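Local coordinates for protein undecaprenyl pyrophosphate synthase (PDB 3UGS) that probably builds undecaprenyl diphosphate by the magnesium-dependent condensation of isopentenyl diphosphate with an allylic diphosphate primer, at residues Asn50-Leu54 with Ala125-Asn129; Leu56-Ser60 with Ile71-Phe75; Leu86-Glu90 with Lys119-Cys123. All coordinates share one frame; numbering follows the deposited sequence.

Contact 1. Residues Asn50-Leu54 with Ala125-Asn129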
loop_
_atom_site.group_PDB
_atom_site.type_symbol
_atom_site.label_atom_id
_atom_site.label_comp_id
_atom_site.label_asym_id
_atom_site.label_seq_id
_atom_site.Cartn_x
_atom_site.Cartn_y
_atom_site.Cartn_z
ATOM N N ASN A 50 10.754 -19.608 -11.072
ATOM C CA ASN A 50 11.144 -18.454 -11.912
ATOM C C ASN A 50 10.679 -17.076 -11.365
ATOM O O ASN A 50 10.245 -16.193 -12.080
ATOM C CB ASN A 50 10.651 -18.641 -13.353
ATOM C CG ASN A 50 11.372 -17.736 -14.338
ATOM O OD1 ASN A 50 12.572 -17.494 -14.209
ATOM N ND2 ASN A 50 10.644 -17.230 -15.324
ATOM N N ILE A 51 10.754 -16.934 -10.057
ATOM C CA ILE A 51 10.553 -15.621 -9.393
ATOM C C ILE A 51 11.931 -14.923 -9.341
ATOM O O ILE A 51 12.779 -15.307 -8.595
ATOM C CB ILE A 51 9.970 -15.764 -7.989
ATOM C CG1 ILE A 51 8.552 -16.333 -8.086
ATOM C CG2 ILE A 51 10.006 -14.439 -7.232
ATOM C CD1 ILE A 51 7.871 -16.568 -6.740
ATOM N N SER A 52 12.117 -13.895 -10.156
ATOM C CA SER A 52 13.458 -13.254 -10.336
ATOM C C SER A 52 13.870 -12.398 -9.119
ATOM O O SER A 52 15.035 -12.242 -8.800
ATOM C CB SER A 52 13.527 -12.407 -11.592
ATOM O OG SER A 52 12.601 -11.344 -11.516
ATOM N N ASN A 53 12.878 -11.866 -8.440
ATOM C CA ASN A 53 13.123 -10.911 -7.352
ATOM C C ASN A 53 12.398 -11.287 -6.093
ATOM O O ASN A 53 11.195 -11.561 -6.118
ATOM C CB ASN A 53 12.701 -9.490 -7.707
ATOM C CG ASN A 53 13.743 -8.758 -8.491
ATOM O OD1 ASN A 53 14.474 -7.922 -7.916
ATOM N ND2 ASN A 53 13.849 -9.068 -9.785
ATOM N N LEU A 54 13.168 -11.271 -5.017
ATOM C CA LEU A 54 12.680 -11.562 -3.686
ATOM C C LEU A 54 13.059 -10.431 -2.757
ATOM O O LEU A 54 14.239 -10.130 -2.552
ATOM C CB LEU A 54 13.208 -12.892 -3.158
ATOM C CG LEU A 54 12.889 -13.205 -1.704
ATOM C CD1 LEU A 54 11.418 -13.553 -1.499
ATOM C CD2 LEU A 54 13.820 -14.335 -1.224
ATOM N N ALA A 125 20.737 -15.741 -10.944
ATOM C CA ALA A 125 19.648 -16.746 -10.697
ATOM C C ALA A 125 18.476 -16.266 -9.822
ATOM O O ALA A 125 17.323 -16.669 -9.992
ATOM C CB ALA A 125 20.237 -18.016 -10.076
ATOM N N LEU A 126 18.827 -15.452 -8.839
ATOM C CA LEU A 126 17.864 -14.795 -7.964
ATOM C C LEU A 126 18.467 -13.511 -7.433
ATOM O O LEU A 126 19.673 -13.457 -7.115
ATOM C CB LEU A 126 17.466 -15.693 -6.793
ATOM C CG LEU A 126 16.475 -15.131 -5.793
ATOM C CD1 LEU A 126 15.172 -14.787 -6.494
ATOM C CD2 LEU A 126 16.231 -16.104 -4.655
ATOM N N CYS A 127 17.609 -12.502 -7.318
ATOM C CA CYS A 127 17.987 -11.212 -6.765
ATOM C C CYS A 127 17.237 -10.923 -5.449
ATOM O O CYS A 127 16.053 -10.699 -5.438
ATOM C CB CYS A 127 17.771 -10.097 -7.761
ATOM S SG CYS A 127 18.312 -8.494 -7.087
ATOM N N VAL A 128 17.980 -10.965 -4.349
ATOM C CA VAL A 128 17.451 -10.699 -3.024
ATOM C C VAL A 128 17.610 -9.222 -2.653
ATOM O O VAL A 128 18.715 -8.699 -2.384
ATOM C CB VAL A 128 18.094 -11.561 -1.951
ATOM C CG1 VAL A 128 17.540 -11.163 -0.580
ATOM C CG2 VAL A 128 17.858 -13.035 -2.239
ATOM N N ASN A 129 16.465 -8.557 -2.672
ATOM C CA ASN A 129 16.352 -7.122 -2.302
ATOM C C ASN A 129 16.084 -6.976 -0.792
ATOM O O ASN A 129 15.051 -7.393 -0.269
ATOM C CB ASN A 129 15.261 -6.409 -3.079
ATOM C CG ASN A 129 15.407 -6.585 -4.574
ATOM O OD1 ASN A 129 16.452 -6.263 -5.124
ATOM N ND2 ASN A 129 14.358 -7.072 -5.243
HETATM O O HOH W 1 14.785 -17.117 -9.607
#
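The carboxamides of Asn53 and Asn129 meet at their edges, nearly coplanar with 22° between their planes. Asn129 ND2 donates to Asn53 OD1 (2.8 Å, N-H...O 163°), in the carbonyl plane and on a lone pair, and is also hydrogen-bonded to Ser55 OG. The other end of the Asn53 amide gives ND2 to Ser52 OG at 3.1 Å, an oxygen also hydrogen-bonded to Lys8 O. Asn53 is thus gripped at both ends of its flat group, and its chi1 of -83°, with CG beside the backbone N, carries OD1 across to the neighbouring strand.

Under this side-chain bond the backbones pair as neighbouring parallel strands of the six-stranded sheet. Ser52 O accepts from Cys127 N at 3.0 Å, Cys127 O from Leu54 N at 3.0 Å, and Leu54 O from Asn129 N at 2.7 Å. The opposite face, that of Leu54 and Val128, is apolar: Leu126 CD1 packs 4.3 Å from Leu54 CB, and Leu42 and Met43 of helix 34-48 cover these leucines. Just before the strands begin, one water lies between Ile51 O and Ala125 O.

Asparagine suits the amide face because it both donates and accepts, adding to the backbone ladder in a largely buried contact without introducing a charge.

Contact 2. Residues Leu56-Ser60 with Ile71-Phe75. With FFT ((2Z,6Z)-3,7,11-trimethyldodeca-2,6,10-trien-1-yl dihydrogen phosphate), chain C.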
loop_
_atom_site.group_PDB
_atom_site.type_symbol
_atom_site.label_atom_id
_atom_site.label_comp_id
_atom_site.label_asym_id
_atom_site.label_seq_id
_atom_site.Cartn_x
_atom_site.Cartn_y
_atom_site.Cartn_z
ATOM N N LEU A 56 12.780 -8.533 0.885
ATOM C CA LEU A 56 12.678 -8.812 2.340
ATOM C C LEU A 56 12.816 -7.555 3.147
ATOM O O LEU A 56 13.577 -6.707 2.794
ATOM C CB LEU A 56 13.723 -9.840 2.827
ATOM C CG LEU A 56 13.821 -11.106 1.956
ATOM C CD1 LEU A 56 15.040 -11.908 2.405
ATOM C CD2 LEU A 56 12.515 -11.946 1.963
ATOM N N PHE A 57 12.065 -7.485 4.234
ATOM C CA PHE A 57 12.006 -6.316 5.095
ATOM C C PHE A 57 12.751 -6.564 6.384
ATOM O O PHE A 57 12.296 -7.265 7.248
ATOM C CB PHE A 57 10.558 -5.901 5.435
ATOM C CG PHE A 57 10.388 -4.417 5.703
ATOM C CD1 PHE A 57 11.486 -3.569 5.830
ATOM C CD2 PHE A 57 9.131 -3.865 5.810
ATOM C CE1 PHE A 57 11.304 -2.207 6.046
ATOM C CE2 PHE A 57 8.955 -2.515 6.021
ATOM C CZ PHE A 57 10.036 -1.692 6.144
ATOM N N ALA A 58 13.884 -5.912 6.522
ATOM C CA ALA A 58 14.738 -6.113 7.715
ATOM C C ALA A 58 14.506 -5.067 8.798
ATOM O O ALA A 58 14.214 -5.388 9.938
ATOM C CB ALA A 58 16.204 -6.133 7.312
ATOM N N PHE A 59 14.666 -3.812 8.395
ATOM C CA PHE A 59 14.618 -2.649 9.296
ATOM C C PHE A 59 14.090 -1.399 8.544
ATOM O O PHE A 59 14.517 -1.047 7.415
ATOM C CB PHE A 59 16.018 -2.342 9.879
ATOM C CG PHE A 59 16.014 -1.379 11.062
ATOM C CD1 PHE A 59 15.900 -1.841 12.354
ATOM C CD2 PHE A 59 16.152 -0.011 10.870
ATOM C CE1 PHE A 59 15.926 -0.962 13.447
ATOM C CE2 PHE A 59 16.159 0.880 11.939
ATOM C CZ PHE A 59 16.028 0.407 13.232
ATOM N N SER A 60 13.177 -0.714 9.197
ATOM C CA SER A 60 12.549 0.434 8.573
ATOM C C SER A 60 12.959 1.746 9.177
ATOM O O SER A 60 13.635 1.780 10.191
ATOM C CB SER A 60 11.028 0.321 8.654
ATOM O OG SER A 60 10.609 0.412 9.999
ATOM N N ILE A 71 16.956 -2.587 18.713
ATOM C CA ILE A 71 17.728 -2.205 17.506
ATOM C C ILE A 71 19.046 -2.974 17.464
ATOM O O ILE A 71 19.478 -3.521 16.440
ATOM C CB ILE A 71 17.996 -0.689 17.434
ATOM C CG1 ILE A 71 16.640 0.020 17.384
ATOM C CG2 ILE A 71 18.903 -0.359 16.236
ATOM C CD1 ILE A 71 16.711 1.523 17.400
ATOM N N ASP A 72 19.671 -2.977 18.622
ATOM C CA ASP A 72 20.986 -3.663 18.837
ATOM C C ASP A 72 20.962 -5.128 18.395
ATOM O O ASP A 72 21.793 -5.582 17.629
ATOM C CB ASP A 72 21.435 -3.580 20.295
ATOM C CG ASP A 72 22.000 -2.212 20.646
ATOM O OD1 ASP A 72 22.179 -1.373 19.712
ATOM O OD2 ASP A 72 22.260 -1.981 21.855
ATOM N N PHE A 73 19.929 -5.803 18.851
ATOM C CA PHE A 73 19.740 -7.253 18.616
ATOM C C PHE A 73 19.492 -7.587 17.134
ATOM O O PHE A 73 19.997 -8.561 16.596
ATOM C CB PHE A 73 18.585 -7.796 19.498
ATOM C CG PHE A 73 18.154 -9.187 19.153
ATOM C CD1 PHE A 73 18.943 -10.276 19.493
ATOM C CD2 PHE A 73 16.984 -9.400 18.459
ATOM C CE1 PHE A 73 18.562 -11.560 19.155
ATOM C CE2 PHE A 73 16.584 -10.686 18.125
ATOM C CZ PHE A 73 17.378 -11.767 18.482
ATOM N N ILE A 74 18.675 -6.754 16.516
ATOM C CA ILE A 74 18.331 -6.842 15.093
ATOM C C ILE A 74 19.543 -6.692 14.178
ATOM O O ILE A 74 19.711 -7.438 13.243
ATOM C CB ILE A 74 17.270 -5.801 14.729
ATOM C CG1 ILE A 74 15.959 -6.176 15.385
ATOM C CG2 ILE A 74 17.064 -5.719 13.208
ATOM C CD1 ILE A 74 15.012 -4.999 15.496
ATOM N N PHE A 75 20.369 -5.710 14.478
ATOM C CA PHE A 75 21.629 -5.451 13.717
ATOM C C PHE A 75 22.647 -6.524 14.005
ATOM O O PHE A 75 23.488 -6.840 13.188
ATOM C CB PHE A 75 22.221 -4.053 13.991
ATOM C CG PHE A 75 21.496 -2.969 13.246
ATOM C CD1 PHE A 75 21.419 -2.992 11.855
ATOM C CD2 PHE A 75 20.788 -2.011 13.914
ATOM C CE1 PHE A 75 20.683 -2.053 11.160
ATOM C CE2 PHE A 75 20.049 -1.067 13.218
ATOM C CZ PHE A 75 19.988 -1.095 11.845
HETATM O O3 FFT C . 3.873 -4.514 10.751
HETATM P P FFT C . 4.875 -4.963 11.781
HETATM O O1 FFT C . 5.015 -6.453 11.856
HETATM O O2 FFT C . 4.678 -4.217 13.088
HETATM O O FFT C . 6.349 -4.495 11.292
HETATM C C14 FFT C . 6.998 -5.134 10.173
HETATM C C13 FFT C . 8.255 -4.393 9.777
HETATM C C11 FFT C . 9.449 -4.975 9.726
HETATM C C12 FFT C . 10.648 -4.195 9.339
HETATM C C10 FFT C . 9.622 -6.451 9.961
HETATM C C9 FFT C . 10.621 -6.743 11.041
HETATM C C8 FFT C . 10.518 -8.202 11.448
HETATM C C6 FFT C . 11.524 -9.071 11.229
HETATM C C7 FFT C . 11.432 -10.516 11.659
HETATM C C5 FFT C . 12.774 -8.591 10.544
HETATM C C4 FFT C . 13.905 -9.428 11.094
HETATM C C3 FFT C . 15.258 -8.838 10.777
HETATM C C1 FFT C . 16.357 -9.624 10.872
HETATM C C2 FFT C . 16.232 -11.080 11.291
HETATM C C FFT C . 17.710 -9.026 10.547
#
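In the wall of the prenyl-chain pocket, Phe59 of strand 53-60 packs on Ile71, Ile74 and Phe75 of helix 68-88. Phe75 comes over one face of the Phe59 ring, its CZ 4.0 Å above the plane and over the ring centre. The rings are tilted by 42°, with centroids 5.0 Å apart, an oblique pairing rather than a stack or a T. Ile71 fills the edge, CG1 standing 4.1 Å from Phe59 CE1, while its CG2 lies at the edge of the Phe75 ring. Ile74 CG2 touches Phe59 CD1 at 4.1 Å. With chi1 at -166°, Phe59 holds its ring away from its own backbone N and reaches the helix. Trp64 adds an edge-to-face partner.

Strand 53-60, helix 68-88 and strand 94-99 form a beta-alpha-beta crossover that passes over strand 126-134. The short segments of strand and helix come within 9.8 Å between axes and run at 143° to each other, a gap that large apolar side chains bridge well.

The bound farnesyl-type monophosphate threads along this wall. Its methyl carbon C12 sits over the centre of the Phe57 ring, 3.6 Å above the plane, and Phe184 stacks with that ring. The lipid touches the strand through the carbonyl oxygens, Phe57 O and Ala58 O each lying 3.6 Å from chain carbon C5, and Ile74 O is 3.7 Å from the terminal carbon C. A small alanine is consistent with this closeness, and the flat phenylalanine offers a broad surface to a hydrocarbon. The phosphate is held away from this contact, by Arg174, Arg180, Ser182 and the backbone N of Gly16.

Contact 3. Residues Leu86-Glu90 with Lys119-Cys123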
loop_
_atom_site.group_PDB
_atom_site.type_symbol
_atom_site.label_atom_id
_atom_site.label_comp_id
_atom_site.label_asym_id
_atom_site.label_seq_id
_atom_site.Cartn_x
_atom_site.Cartn_y
_atom_site.Cartn_z
ATOM N N LEU A 86 27.684 -13.541 2.613
ATOM C CA LEU A 86 29.088 -13.426 2.135
ATOM C C LEU A 86 29.629 -14.817 1.839
ATOM O O LEU A 86 30.448 -15.012 0.954
ATOM C CB LEU A 86 30.021 -12.773 3.160
ATOM C CG LEU A 86 30.261 -11.288 2.883
ATOM C CD1 LEU A 86 30.876 -10.662 4.140
ATOM C CD2 LEU A 86 31.088 -11.062 1.617
ATOM N N GLU A 87 29.147 -15.759 2.626
ATOM C CA GLU A 87 29.567 -17.169 2.514
ATOM C C GLU A 87 28.892 -17.909 1.351
ATOM O O GLU A 87 29.524 -18.467 0.449
ATOM C CB GLU A 87 29.287 -17.929 3.820
ATOM C CG GLU A 87 29.253 -19.449 3.667
ATOM C CD GLU A 87 29.295 -20.192 4.997
ATOM O OE1 GLU A 87 28.248 -20.235 5.704
ATOM O OE2 GLU A 87 30.374 -20.742 5.328
ATOM N N LYS A 88 27.578 -17.879 1.418
ATOM C CA LYS A 88 26.698 -18.764 0.603
ATOM C C LYS A 88 26.124 -18.182 -0.674
ATOM O O LYS A 88 25.664 -18.925 -1.506
ATOM C CB LYS A 88 25.533 -19.290 1.443
ATOM C CG LYS A 88 25.970 -20.257 2.547
ATOM C CD LYS A 88 24.813 -20.749 3.402
ATOM C CE LYS A 88 25.290 -21.711 4.493
ATOM N NZ LYS A 88 24.151 -22.174 5.340
ATOM N N PHE A 89 26.182 -16.870 -0.853
ATOM C CA PHE A 89 25.402 -16.209 -1.954
ATOM C C PHE A 89 25.938 -16.399 -3.367
ATOM O O PHE A 89 25.215 -16.842 -4.256
ATOM C CB PHE A 89 25.153 -14.724 -1.709
ATOM C CG PHE A 89 23.785 -14.420 -1.151
ATOM C CD1 PHE A 89 23.136 -13.230 -1.478
ATOM C CD2 PHE A 89 23.156 -15.298 -0.291
ATOM C CE1 PHE A 89 21.883 -12.946 -0.971
ATOM C CE2 PHE A 89 21.904 -15.015 0.219
ATOM C CZ PHE A 89 21.270 -13.835 -0.117
ATOM N N GLU A 90 27.187 -16.035 -3.584
ATOM C CA GLU A 90 27.724 -15.969 -4.975
ATOM C C GLU A 90 27.945 -17.323 -5.588
ATOM O O GLU A 90 27.931 -17.465 -6.803
ATOM C CB GLU A 90 28.996 -15.132 -5.111
ATOM C CG GLU A 90 30.292 -15.922 -5.132
ATOM C CD GLU A 90 31.118 -15.678 -6.390
ATOM O OE1 GLU A 90 31.829 -14.638 -6.450
ATOM O OE2 GLU A 90 31.071 -16.548 -7.303
ATOM N N LYS A 119 30.420 -8.473 -4.285
ATOM C CA LYS A 119 30.772 -9.889 -4.495
ATOM C C LYS A 119 29.683 -10.653 -5.293
ATOM O O LYS A 119 29.937 -11.635 -5.990
ATOM C CB LYS A 119 30.996 -10.569 -3.156
ATOM C CG LYS A 119 31.682 -11.911 -3.236
ATOM C CD LYS A 119 31.595 -12.647 -1.897
ATOM C CE LYS A 119 32.318 -13.996 -1.946
ATOM N NZ LYS A 119 32.389 -14.682 -0.626
ATOM N N THR A 120 28.453 -10.197 -5.156
ATOM C CA THR A 120 27.316 -10.905 -5.772
ATOM C C THR A 120 26.638 -10.125 -6.880
ATOM O O THR A 120 25.623 -10.550 -7.411
ATOM C CB THR A 120 26.253 -11.242 -4.742
ATOM O OG1 THR A 120 25.700 -10.029 -4.239
ATOM C CG2 THR A 120 26.850 -12.086 -3.629
ATOM N N LYS A 121 27.250 -8.995 -7.229
ATOM C CA LYS A 121 26.676 -8.024 -8.218
ATOM C C LYS A 121 26.274 -8.672 -9.532
ATOM O O LYS A 121 25.331 -8.252 -10.203
ATOM C CB LYS A 121 27.656 -6.872 -8.550
ATOM N N HIS A 122 27.007 -9.718 -9.870
ATOM C CA HIS A 122 26.860 -10.381 -11.191
ATOM C C HIS A 122 25.938 -11.592 -11.221
ATOM O O HIS A 122 25.617 -12.136 -12.272
ATOM C CB HIS A 122 28.235 -10.726 -11.760
ATOM C CG HIS A 122 29.103 -9.499 -12.003
ATOM N ND1 HIS A 122 28.576 -8.283 -12.318
ATOM C CD2 HIS A 122 30.494 -9.324 -11.951
ATOM C CE1 HIS A 122 29.576 -7.381 -12.455
ATOM N NE2 HIS A 122 30.750 -8.021 -12.236
ATOM N N CYS A 123 25.482 -11.971 -10.045
ATOM C CA CYS A 123 24.700 -13.210 -9.859
ATOM C C CYS A 123 23.348 -13.138 -10.586
ATOM O O CYS A 123 22.605 -12.195 -10.481
ATOM C CB CYS A 123 24.549 -13.592 -8.390
ATOM S SG CYS A 123 26.118 -14.113 -7.667
#
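Thr120 and Cys123 press against Phe89 and Glu90 where the last turns of two helices, 68-88 and 107-120, come together at the rim of the alpha/beta fold. The tight part lies on the inner side. Thr120 CG2 stands 3.7 Å from Phe89 CB, near the plane of the Phe89 ring, and the ring continues inward onto Val94 and Leu96 of strand 94-99, outermost of the sheet in this chain. Threonine is apt here because it is two-sided: its methyl joins the apolar cluster while OG1 turns to Val116 O and Leu96 N, tying helix 107-120 to that strand. Cys123 is a compact, weakly polar filler, its SG resting 3.6 Å from Glu90 CA.

The outer side is looser and open to solvent. Lys119, with CG anti to its own N (chi1 -166°) and the chain fully extended beyond, spans the gap so that NZ reaches Leu86 O at 2.5 Å, nearly along the C=O axis. That hydrogen bond is short enough for its exact length to be doubtful. An ammonium group at the C-terminal end of a helix probably also gains from the partial negative charge gathered there. On the way, Lys119 CD lies 3.9 Å from Leu86 CD2, the two side chains crossing at about a right angle, so the aliphatic part of the lysine packs on the leucine. Glu90 is nearby, yet its OE1 stays 5.9 Å from Lys119 NZ, too far for an ion pair. From Thr120 to Cys123 the chain reverses in a type I beta turn, closed by Cys123 N bonding Thr120 O at 3.0 Å.

How the contacts relate
Along the chain the first partners come in the order contact 1, contact 2, contact 3, but contact 2 closes before contact 3 opens, and the return to 125-129 encloses both. Contacts 1 and 2 share strand 53-60 and lie with centres about 21 Å apart, on opposite sides of the chain's centre; a probable hydrogen bond from Leu56 N to Asn129 O carries the strand pairing onward. Contacts 2 and 3 share helix 68-88, again about 21 Å between centres. Contacts 1 and 3 are nearer, about 13 Å, and Val128 packs on Phe89. Only contact 2 lines the prenyl pocket; contact 1 belongs to the sheet and contact 3 to the far end of helix 68-88.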